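PDB 4F53: SusD homolog from Bacteroides ovatus, which probably binds mucin O-glycans at the cell surface as a SusD-like lipoprotein with a TPR-like helical fold. Local coordinates for residues S221-L224 with A225-V229; Q252-M255 with V256-D260; K325-T328 with S329-I332. All coordinates share one frame; numbering follows the deposited sequence. Where two conformers were deposited one is given.

Interaction 1: residues S221-L224 with A225-V229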
ATOM      1  N   SER A 221      15.357  15.505   3.530  1.00 30.14           N
ATOM      2  CA  SER A 221      14.501  14.406   3.991  1.00 28.51           C
ATOM      3  C   SER A 221      14.536  14.321   5.543  1.00 29.96           C
ATOM      4  O   SER A 221      13.486  14.242   6.178  1.00 28.03           O
ATOM      5  CB  SER A 221      14.945  13.078   3.390  1.00 30.87           C
ATOM      6  OG  SER A 221      14.907  13.093   1.977  1.00 40.94           O
ATOM      7  N   GLN A 222      15.741  14.365   6.135  1.00 27.15           N
ATOM      8  CA  GLN A 222      15.926  14.349   7.588  1.00 28.00           C
ATOM      9  C   GLN A 222      15.127  15.481   8.275  1.00 32.94           C
ATOM     10  O   GLN A 222      14.419  15.217   9.249  1.00 34.59           O
ATOM     11  CB  GLN A 222      17.426  14.493   7.950  1.00 29.87           C
ATOM     12  CG  GLN A 222      17.644  14.705   9.447  1.00 26.79           C
ATOM     13  CD  GLN A 222      19.069  14.831   9.872  1.00 38.42           C
ATOM     14  OE1 GLN A 222      19.994  14.864   9.066  1.00 34.15           O
ATOM     15  NE2 GLN A 222      19.263  14.953  11.173  1.00 28.59           N
ATOM     16  N   GLN A 223      15.258  16.714   7.761  1.00 29.94           N
ATOM     17  CA  GLN A 223      14.608  17.909   8.301  0.50 30.62           C
ATOM     18  C   GLN A 223      13.088  17.815   8.236  1.00 34.48           C
ATOM     19  O   GLN A 223      12.423  18.167   9.203  1.00 34.40           O
ATOM     20  CB  GLN A 223      15.086  19.171   7.564  0.50 32.70           C
ATOM     21  CG  GLN A 223      14.525  20.485   8.123  0.50 41.79           C
ATOM     22  CD  GLN A 223      15.164  21.719   7.524  0.50 68.45           C
ATOM     23  OE1 GLN A 223      16.225  21.669   6.875  0.50 71.60           O
ATOM     24  NE2 GLN A 223      14.548  22.865   7.770  0.50 50.32           N
ATOM     25  N   LEU A 224      12.540  17.360   7.099  1.00 31.41           N
ATOM     26  CA  LEU A 224      11.089  17.223   6.919  1.00 30.30           C
ATOM     27  C   LEU A 224      10.531  16.210   7.922  1.00 32.40           C
ATOM     28  O   LEU A 224       9.514  16.468   8.555  1.00 32.31           O
ATOM     29  CB  LEU A 224      10.763  16.802   5.467  1.00 30.08           C
ATOM     30  CG  LEU A 224      11.118  17.846   4.376  1.00 33.97           C
ATOM     31  CD1 LEU A 224      11.221  17.195   3.019  1.00 33.40           C
ATOM     32  CD2 LEU A 224      10.114  19.005   4.360  1.00 33.92           C
ATOM     33  N   ALA A 225      11.246  15.094   8.112  1.00 29.00           N
ATOM     34  CA  ALA A 225      10.883  14.024   9.031  1.00 27.73           C
ATOM     35  C   ALA A 225      10.913  14.525  10.490  1.00 31.67           C
ATOM     36  O   ALA A 225       9.947  14.316  11.224  1.00 31.29           O
ATOM     37  CB  ALA A 225      11.833  12.867   8.849  1.00 27.26           C
ATOM     38  N   GLU A 226      11.996  15.226  10.884  1.00 29.95           N
ATOM     39  CA  GLU A 226      12.165  15.804  12.229  1.00 30.09           C
ATOM     40  C   GLU A 226      11.091  16.847  12.536  1.00 35.68           C
ATOM     41  O   GLU A 226      10.561  16.846  13.652  1.00 37.17           O
ATOM     42  CB  GLU A 226      13.555  16.406  12.405  1.00 31.28           C
ATOM     43  CG  GLU A 226      14.652  15.349  12.426  1.00 31.07           C
ATOM     44  CD  GLU A 226      16.077  15.848  12.549  1.00 41.37           C
ATOM     45  OE1 GLU A 226      16.313  17.075  12.451  1.00 41.95           O
ATOM     46  OE2 GLU A 226      16.960  15.001  12.808  1.00 36.98           O
ATOM     47  N   GLU A 227      10.734  17.691  11.546  1.00 31.29           N
ATOM     48  CA  GLU A 227       9.687  18.715  11.700  1.00 31.10           C
ATOM     49  C   GLU A 227       8.321  18.083  11.940  1.00 33.10           C
ATOM     50  O   GLU A 227       7.577  18.550  12.786  1.00 32.76           O
ATOM     51  CB  GLU A 227       9.605  19.602  10.447  1.00 32.16           C
ATOM     52  CG  GLU A 227      10.653  20.698  10.369  1.00 36.36           C
ATOM     53  CD  GLU A 227      10.619  21.532   9.101  1.00 50.71           C
ATOM     54  OE1 GLU A 227       9.758  21.281   8.228  1.00 42.83           O
ATOM     55  OE2 GLU A 227      11.450  22.460   8.995  1.00 54.05           O
ATOM     56  N   ALA A 228       7.993  17.044  11.171  1.00 30.40           N
ATOM     57  CA  ALA A 228       6.719  16.300  11.249  1.00 29.83           C
ATOM     58  C   ALA A 228       6.523  15.697  12.662  1.00 32.91           C
ATOM     59  O   ALA A 228       5.463  15.851  13.247  1.00 33.82           O
ATOM     60  CB  ALA A 228       6.684  15.198  10.184  1.00 27.78           C
ATOM     61  N   VAL A 229       7.568  15.076  13.208  1.00 28.06           N
ATOM     62  CA  VAL A 229       7.550  14.440  14.515  1.00 27.53           C
ATOM     63  C   VAL A 229       7.449  15.505  15.602  1.00 32.02           C
ATOM     64  O   VAL A 229       6.670  15.316  16.544  1.00 31.74           O
ATOM     65  CB  VAL A 229       8.771  13.489  14.703  1.00 30.54           C
ATOM     66  CG1 VAL A 229       8.932  13.070  16.167  1.00 31.28           C
ATOM     67  CG2 VAL A 229       8.628  12.266  13.812  1.00 28.42           C
TER
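Residues 221-224 pass straight into 225-229 as the first turns of helix 221-231, and successive i to i+4 backbone hydrogen bonds tie them together, from Ala225 N to Ser221 O at 3.1 Å through to Ala228 N bonded to Leu224 O. On this alpha-helical ladder two glutamine-glutamate pairs at i, i+4 spacing stand next to each other. In the first, Gln222 keeps CG anti to its backbone nitrogen (chi1 171°) and runs extended from there, so that its amide reaches the carboxylate of Glu226, whose CG instead lies anti to the carbonyl carbon (chi1 -68°). Gln222 NE2 gives a nearly straight hydrogen bond to Glu226 OE2, 2.8 Å long. The acceptor lies in the amide plane, whereas the donor stands above the carboxylate, the two planes being 86° apart. Glu226 OE2 also accepts from the backbone of Asn353, and Trp352 packs on Gln222, which joins this helix to the loop between helices 337-349 and 358-372. The second pair has the same build but is slacker: in one of its two conformers Gln223 NE2 makes a weak and doubtful bond to Glu227 OE2. The stronger partners of Glu227 are Lys219 and Lys201, which form salt bridges with OE1. On the buried side, Leu224 and Ala225 pack against helix 190-207. Glu226 CG lies 3.2 Å from the carbonyl oxygen Gln222 O.

Interaction 2: residues Q252-M255 with V256-D260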
ATOM      1  N   GLN A 252     -14.579  -8.177   1.328  1.00 29.45           N
ATOM      2  CA  GLN A 252     -15.569  -9.224   1.591  1.00 29.59           C
ATOM      3  C   GLN A 252     -15.984  -9.875   0.260  1.00 33.85           C
ATOM      4  O   GLN A 252     -16.209 -11.073   0.205  1.00 35.36           O
ATOM      5  CB  GLN A 252     -16.782  -8.675   2.355  1.00 30.55           C
ATOM      6  CG  GLN A 252     -17.794  -9.774   2.737  1.00 24.41           C
ATOM      7  CD  GLN A 252     -18.849 -10.019   1.659  1.00 37.63           C
ATOM      8  OE1 GLN A 252     -19.057  -9.240   0.711  1.00 33.23           O
ATOM      9  NE2 GLN A 252     -19.525 -11.118   1.755  1.00 32.60           N
ATOM     10  N   ARG A 253     -16.033  -9.098  -0.810  1.00 32.56           N
ATOM     11  CA  ARG A 253     -16.330  -9.595  -2.148  1.00 33.30           C
ATOM     12  C   ARG A 253     -15.154 -10.409  -2.684  1.00 35.72           C
ATOM     13  O   ARG A 253     -15.330 -11.574  -3.049  1.00 37.79           O
ATOM     14  CB  ARG A 253     -16.639  -8.420  -3.121  1.00 33.28           C
ATOM     15  CG  ARG A 253     -17.854  -7.577  -2.776  1.00 37.40           C
ATOM     16  CD  ARG A 253     -19.123  -8.392  -2.743  1.00 42.68           C
ATOM     17  NE  ARG A 253     -20.299  -7.527  -2.807  1.00 53.68           N
ATOM     18  CZ  ARG A 253     -21.169  -7.353  -1.820  1.00 58.55           C
ATOM     19  NH1 ARG A 253     -21.009  -7.986  -0.666  1.00 42.31           N
ATOM     20  NH2 ARG A 253     -22.212  -6.554  -1.984  1.00 38.74           N
ATOM     21  N   PHE A 254     -13.959  -9.810  -2.704  1.00 31.38           N
ATOM     22  CA  PHE A 254     -12.753 -10.435  -3.285  1.00 30.70           C
ATOM     23  C   PHE A 254     -12.407 -11.734  -2.620  1.00 35.29           C
ATOM     24  O   PHE A 254     -12.128 -12.711  -3.311  1.00 35.30           O
ATOM     25  CB  PHE A 254     -11.520  -9.519  -3.248  1.00 29.98           C
ATOM     26  CG  PHE A 254     -11.750  -8.078  -3.634  1.00 30.26           C
ATOM     27  CD1 PHE A 254     -12.711  -7.737  -4.586  1.00 32.12           C
ATOM     28  CD2 PHE A 254     -10.987  -7.061  -3.061  1.00 29.34           C
ATOM     29  CE1 PHE A 254     -12.962  -6.399  -4.898  1.00 33.57           C
ATOM     30  CE2 PHE A 254     -11.207  -5.728  -3.407  1.00 32.42           C
ATOM     31  CZ  PHE A 254     -12.199  -5.406  -4.317  1.00 32.10           C
HETATM   32  N   MSE A 255     -12.455 -11.746  -1.286  1.00 29.68           N
HETATM   33  CA  MSE A 255     -12.066 -12.916  -0.526  1.00 28.51           C
HETATM   34  C   MSE A 255     -13.225 -13.893  -0.263  1.00 36.92           C
HETATM   35  O   MSE A 255     -13.161 -15.057  -0.666  1.00 37.73           O
HETATM   36  CB  MSE A 255     -11.440 -12.451   0.816  1.00 28.60           C
HETATM   37  CG  MSE A 255     -10.149 -11.616   0.637  1.00 32.00           C
HETATM   38 SE   MSE A 255      -8.595 -12.808   0.586  0.75 37.64          SE
HETATM   39  CE  MSE A 255      -7.148 -11.545   0.605  1.00 32.31           C
ATOM     40  N   VAL A 256     -14.257 -13.440   0.449  1.00 35.06           N
ATOM     41  CA  VAL A 256     -15.310 -14.327   0.928  1.00 35.29           C
ATOM     42  C   VAL A 256     -16.350 -14.671  -0.149  1.00 40.25           C
ATOM     43  O   VAL A 256     -16.521 -15.857  -0.444  1.00 40.50           O
ATOM     44  CB  VAL A 256     -15.978 -13.783   2.229  1.00 37.95           C
ATOM     45  CG1 VAL A 256     -16.988 -14.781   2.770  1.00 37.86           C
ATOM     46  CG2 VAL A 256     -14.930 -13.467   3.295  1.00 36.55           C
ATOM     47  N   LEU A 257     -17.040 -13.677  -0.713  1.00 36.56           N
ATOM     48  CA  LEU A 257     -18.099 -13.941  -1.682  1.00 36.48           C
ATOM     49  C   LEU A 257     -17.601 -14.524  -3.018  1.00 39.37           C
ATOM     50  O   LEU A 257     -18.120 -15.554  -3.446  1.00 38.57           O
ATOM     51  CB  LEU A 257     -18.926 -12.673  -1.950  1.00 36.61           C
ATOM     52  CG  LEU A 257     -20.321 -12.894  -2.550  1.00 41.78           C
ATOM     53  CD1 LEU A 257     -21.232 -13.567  -1.552  1.00 42.63           C
ATOM     54  CD2 LEU A 257     -20.938 -11.576  -2.969  1.00 42.72           C
ATOM     55  N   TRP A 258     -16.655 -13.857  -3.698  1.00 36.73           N
ATOM     56  CA  TRP A 258     -16.225 -14.312  -5.028  1.00 35.95           C
ATOM     57  C   TRP A 258     -15.094 -15.316  -4.995  1.00 36.85           C
ATOM     58  O   TRP A 258     -14.941 -16.057  -5.963  1.00 35.78           O
ATOM     59  CB  TRP A 258     -15.804 -13.133  -5.900  1.00 34.58           C
ATOM     60  CG  TRP A 258     -16.810 -12.026  -6.001  1.00 35.81           C
ATOM     61  CD1 TRP A 258     -18.168 -12.125  -5.879  1.00 39.19           C
ATOM     62  CD2 TRP A 258     -16.541 -10.674  -6.385  1.00 35.48           C
ATOM     63  NE1 TRP A 258     -18.751 -10.895  -6.070  1.00 38.39           N
ATOM     64  CE2 TRP A 258     -17.778  -9.988  -6.401  1.00 39.72           C
ATOM     65  CE3 TRP A 258     -15.368  -9.964  -6.676  1.00 35.69           C
ATOM     66  CZ2 TRP A 258     -17.875  -8.630  -6.722  1.00 38.57           C
ATOM     67  CZ3 TRP A 258     -15.466  -8.619  -6.977  1.00 37.24           C
ATOM     68  CH2 TRP A 258     -16.707  -7.966  -7.002  1.00 38.09           C
ATOM     69  N   SER A 259     -14.272 -15.321  -3.923  1.00 33.21           N
ATOM     70  CA  SER A 259     -13.106 -16.202  -3.776  1.00 32.49           C
ATOM     71  C   SER A 259     -12.104 -15.994  -4.944  1.00 35.21           C
ATOM     72  O   SER A 259     -11.432 -16.933  -5.372  1.00 36.38           O
ATOM     73  CB  SER A 259     -13.524 -17.670  -3.637  1.00 36.26           C
ATOM     74  OG  SER A 259     -14.217 -17.880  -2.419  1.00 46.99           O
ATOM     75  N   ASP A 260     -11.995 -14.740  -5.428  1.00 31.75           N
ATOM     76  CA  ASP A 260     -11.047 -14.320  -6.458  1.00 32.15           C
ATOM     77  C   ASP A 260      -9.666 -14.141  -5.858  1.00 35.80           C
ATOM     78  O   ASP A 260      -8.672 -14.137  -6.604  1.00 33.94           O
ATOM     79  CB  ASP A 260     -11.481 -12.985  -7.112  1.00 33.70           C
ATOM     80  CG  ASP A 260     -12.503 -13.098  -8.221  1.00 42.83           C
ATOM     81  OD1 ASP A 260     -12.668 -14.209  -8.766  1.00 42.66           O
ATOM     82  OD2 ASP A 260     -13.127 -12.070  -8.553  1.00 47.95           O
TER
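Arg253 CB sits squarely over one face of the Trp258 indole, 3.7 Å from the centroid of the six-membered ring and only 6° off its normal, a clear CH-pi contact. Beside it Phe254 offers a ring edge: Trp258 CZ3 lies in the plane of the phenyl group, 3.8 Å from Phe254 CD1, with the two ring planes inclined at 49°. The chain of Arg253 then bends at chi2 (-60°) and runs alongside Leu257, CD meeting Leu257 CD2 at 3.7 Å. Its guanidinium turns back to Gln252, and Arg253 NH1 donates to Gln252 OE1 over 2.7 Å. Helix 250-257 has a wider pi-type turn at 252-255, with i to i+5 bonds from Leu257 N to Gln252 O and from Trp258 N to Arg253 O, the latter 2.7 Å long and in the carbonyl plane; Arg253 and Trp258 share this spacing. Were Trp258 an alanine, Arg253 CB would probably lose the ring face it lies over, and a gap would open beside the Phe254 edge. Ser259 leaves the helix with positive phi, and its OG bonds to Arg262. Asp260, just before strand 261-263, bonds to Asn66 and Gln48, and through OD1 to a glycerol probably from the crystallisation liquor.

Interaction 3: residues K325-T328 with S329-I332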
ATOM      1  N   LYS A 325     -10.277 -12.649   7.120  1.00 30.20           N
ATOM      2  CA  LYS A 325     -11.402 -12.539   8.059  1.00 30.46           C
ATOM      3  C   LYS A 325     -11.974 -11.168   7.798  1.00 34.47           C
ATOM      4  O   LYS A 325     -11.280 -10.175   8.034  1.00 35.93           O
ATOM      5  CB  LYS A 325     -10.916 -12.722   9.516  1.00 31.00           C
ATOM      6  CG  LYS A 325     -11.954 -13.316  10.445  1.00 47.97           C
ATOM      7  CD  LYS A 325     -11.379 -13.677  11.814  1.00 57.59           C
ATOM      8  CE  LYS A 325     -10.550 -14.943  11.760  1.00 64.33           C
ATOM      9  NZ  LYS A 325     -10.551 -15.680  13.061  1.00 78.18           N
ATOM     10  N   VAL A 326     -13.150 -11.078   7.172  1.00 30.89           N
ATOM     11  CA  VAL A 326     -13.680  -9.753   6.780  1.00 29.70           C
ATOM     12  C   VAL A 326     -15.178  -9.811   6.591  1.00 34.81           C
ATOM     13  O   VAL A 326     -15.685 -10.800   6.058  1.00 37.50           O
ATOM     14  CB  VAL A 326     -12.950  -9.209   5.492  1.00 32.36           C
ATOM     15  CG1 VAL A 326     -13.090 -10.154   4.288  1.00 31.84           C
ATOM     16  CG2 VAL A 326     -13.349  -7.767   5.138  1.00 32.60           C
ATOM     17  N   THR A 327     -15.886  -8.753   7.030  1.00 30.22           N
ATOM     18  CA  THR A 327     -17.327  -8.593   6.808  1.00 31.13           C
ATOM     19  C   THR A 327     -17.572  -7.319   5.968  1.00 34.33           C
ATOM     20  O   THR A 327     -16.681  -6.477   5.831  1.00 31.81           O
ATOM     21  CB  THR A 327     -18.160  -8.584   8.092  1.00 37.42           C
ATOM     22  OG1 THR A 327     -18.039  -7.336   8.743  1.00 35.55           O
ATOM     23  CG2 THR A 327     -17.849  -9.729   9.013  1.00 35.85           C
ATOM     24  N   THR A 328     -18.784  -7.185   5.421  1.00 32.67           N
ATOM     25  CA  THR A 328     -19.165  -6.041   4.604  1.00 32.66           C
ATOM     26  C   THR A 328     -19.106  -4.717   5.397  1.00 36.16           C
ATOM     27  O   THR A 328     -18.894  -3.665   4.813  1.00 35.84           O
ATOM     28  CB  THR A 328     -20.566  -6.234   4.025  1.00 35.66           C
ATOM     29  OG1 THR A 328     -21.497  -6.379   5.084  1.00 32.20           O
ATOM     30  CG2 THR A 328     -20.662  -7.406   3.054  1.00 29.03           C
ATOM     31  N   SER A 329     -19.264  -4.767   6.708  1.00 33.06           N
ATOM     32  CA  SER A 329     -19.294  -3.534   7.486  1.00 34.17           C
ATOM     33  C   SER A 329     -17.924  -3.130   8.050  1.00 35.79           C
ATOM     34  O   SER A 329     -17.819  -2.048   8.636  1.00 37.47           O
ATOM     35  CB  SER A 329     -20.325  -3.650   8.608  1.00 38.68           C
ATOM     36  OG  SER A 329     -19.927  -4.669   9.503  1.00 45.49           O
ATOM     37  N   ASP A 330     -16.875  -3.946   7.835  1.00 29.67           N
ATOM     38  CA  ASP A 330     -15.527  -3.623   8.321  1.00 28.91           C
ATOM     39  C   ASP A 330     -15.003  -2.344   7.708  1.00 34.60           C
ATOM     40  O   ASP A 330     -15.211  -2.093   6.515  1.00 34.07           O
ATOM     41  CB  ASP A 330     -14.539  -4.774   8.049  1.00 30.03           C
ATOM     42  CG  ASP A 330     -14.759  -6.013   8.919  1.00 45.40           C
ATOM     43  OD1 ASP A 330     -15.556  -5.936   9.900  1.00 46.43           O
ATOM     44  OD2 ASP A 330     -14.173  -7.059   8.608  1.00 48.11           O
ATOM     45  N   ASN A 331     -14.299  -1.546   8.517  1.00 32.19           N
ATOM     46  CA  ASN A 331     -13.696  -0.291   8.072  1.00 31.52           C
ATOM     47  C   ASN A 331     -12.592  -0.504   7.079  1.00 33.77           C
ATOM     48  O   ASN A 331     -11.868  -1.511   7.120  1.00 31.40           O
ATOM     49  CB  ASN A 331     -13.111   0.503   9.247  1.00 29.32           C
ATOM     50  CG  ASN A 331     -14.112   0.978  10.234  1.00 43.24           C
ATOM     51  OD1 ASN A 331     -15.291   1.206   9.924  1.00 41.39           O
ATOM     52  ND2 ASN A 331     -13.643   1.159  11.437  1.00 30.22           N
ATOM     53  N   ILE A 332     -12.441   0.474   6.201  1.00 30.11           N
ATOM     54  CA  ILE A 332     -11.348   0.473   5.246  1.00 29.03           C
ATOM     55  C   ILE A 332     -10.114   1.071   5.974  1.00 31.42           C
ATOM     56  O   ILE A 332     -10.239   2.039   6.713  1.00 30.07           O
ATOM     57  CB  ILE A 332     -11.766   1.191   3.945  1.00 31.31           C
ATOM     58  CG1 ILE A 332     -12.712   0.247   3.136  1.00 31.62           C
ATOM     59  CG2 ILE A 332     -10.536   1.555   3.149  1.00 29.88           C
ATOM     60  CD1 ILE A 332     -13.245   0.760   1.845  1.00 31.85           C
TER
HETATM   61  O   HOH W   1     -11.461  -7.157   8.154  1.00 43.80           O
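Asp330 OD2 accepts a hydrogen bond from the backbone Thr327 N at 2.9 Å. The N-H...O bond from Thr327 is close to straight (165° at the hydrogen), yet the nitrogen stands well above the carboxylate plane. A water lies 2.8 Å from Asp330 OD2 and 3.0 Å from Lys325 O and can donate to either. The other oxygen, Asp330 OD1, takes a weak hydrogen bond from Thr327 OG1 at 3.1 Å, so both carboxylate oxygens face one residue. The Thr327 hydroxyl can do this because OG1 lies between the backbone nitrogen and the carbonyl carbon (chi1 77°). Thr327 to Asp330 form a type I beta turn, closed by Asp330 N to Thr327 O at 3.2 Å, in the loop that leads into strand 332-335. Each end of the turn thus gives one backbone N-H to the other. Val326 CG2 lies 3.6 Å from Asp330 OD2, an apolar flank to the charged group. With a backbone N-H and, weakly, a hydroxyl donating to it, the carboxylate's negative charge is probably spread over these dipoles, consistent with an ionised aspartate whose side chain adds to the backbone bond of the turn.

How the interactions relate
Interactions 2 and 3 form one neighbourhood, their centres 12 Å apart, whereas interaction 1 stands alone. Helix 250-257 and the loop before strand 332-335 meet directly: Gln252 OE1 lies 3.4 Å from Thr328 CG2, and Gln252 CA lies 3.8 Å from Val326 CG1. The guanidinium nitrogen Arg253 NH1 also packs on Thr328 CG2. Residues of helix 250-257 thus pack against Thr328 of the beta turn and Val326 just before it. Interaction 1 lies across the chain's centre from interaction 2, with centres about 40 Å apart, and about 34 Å from the centre of interaction 3. A bound calcium ion is about 12 Å from the Leu224 side chain, too far for coordination.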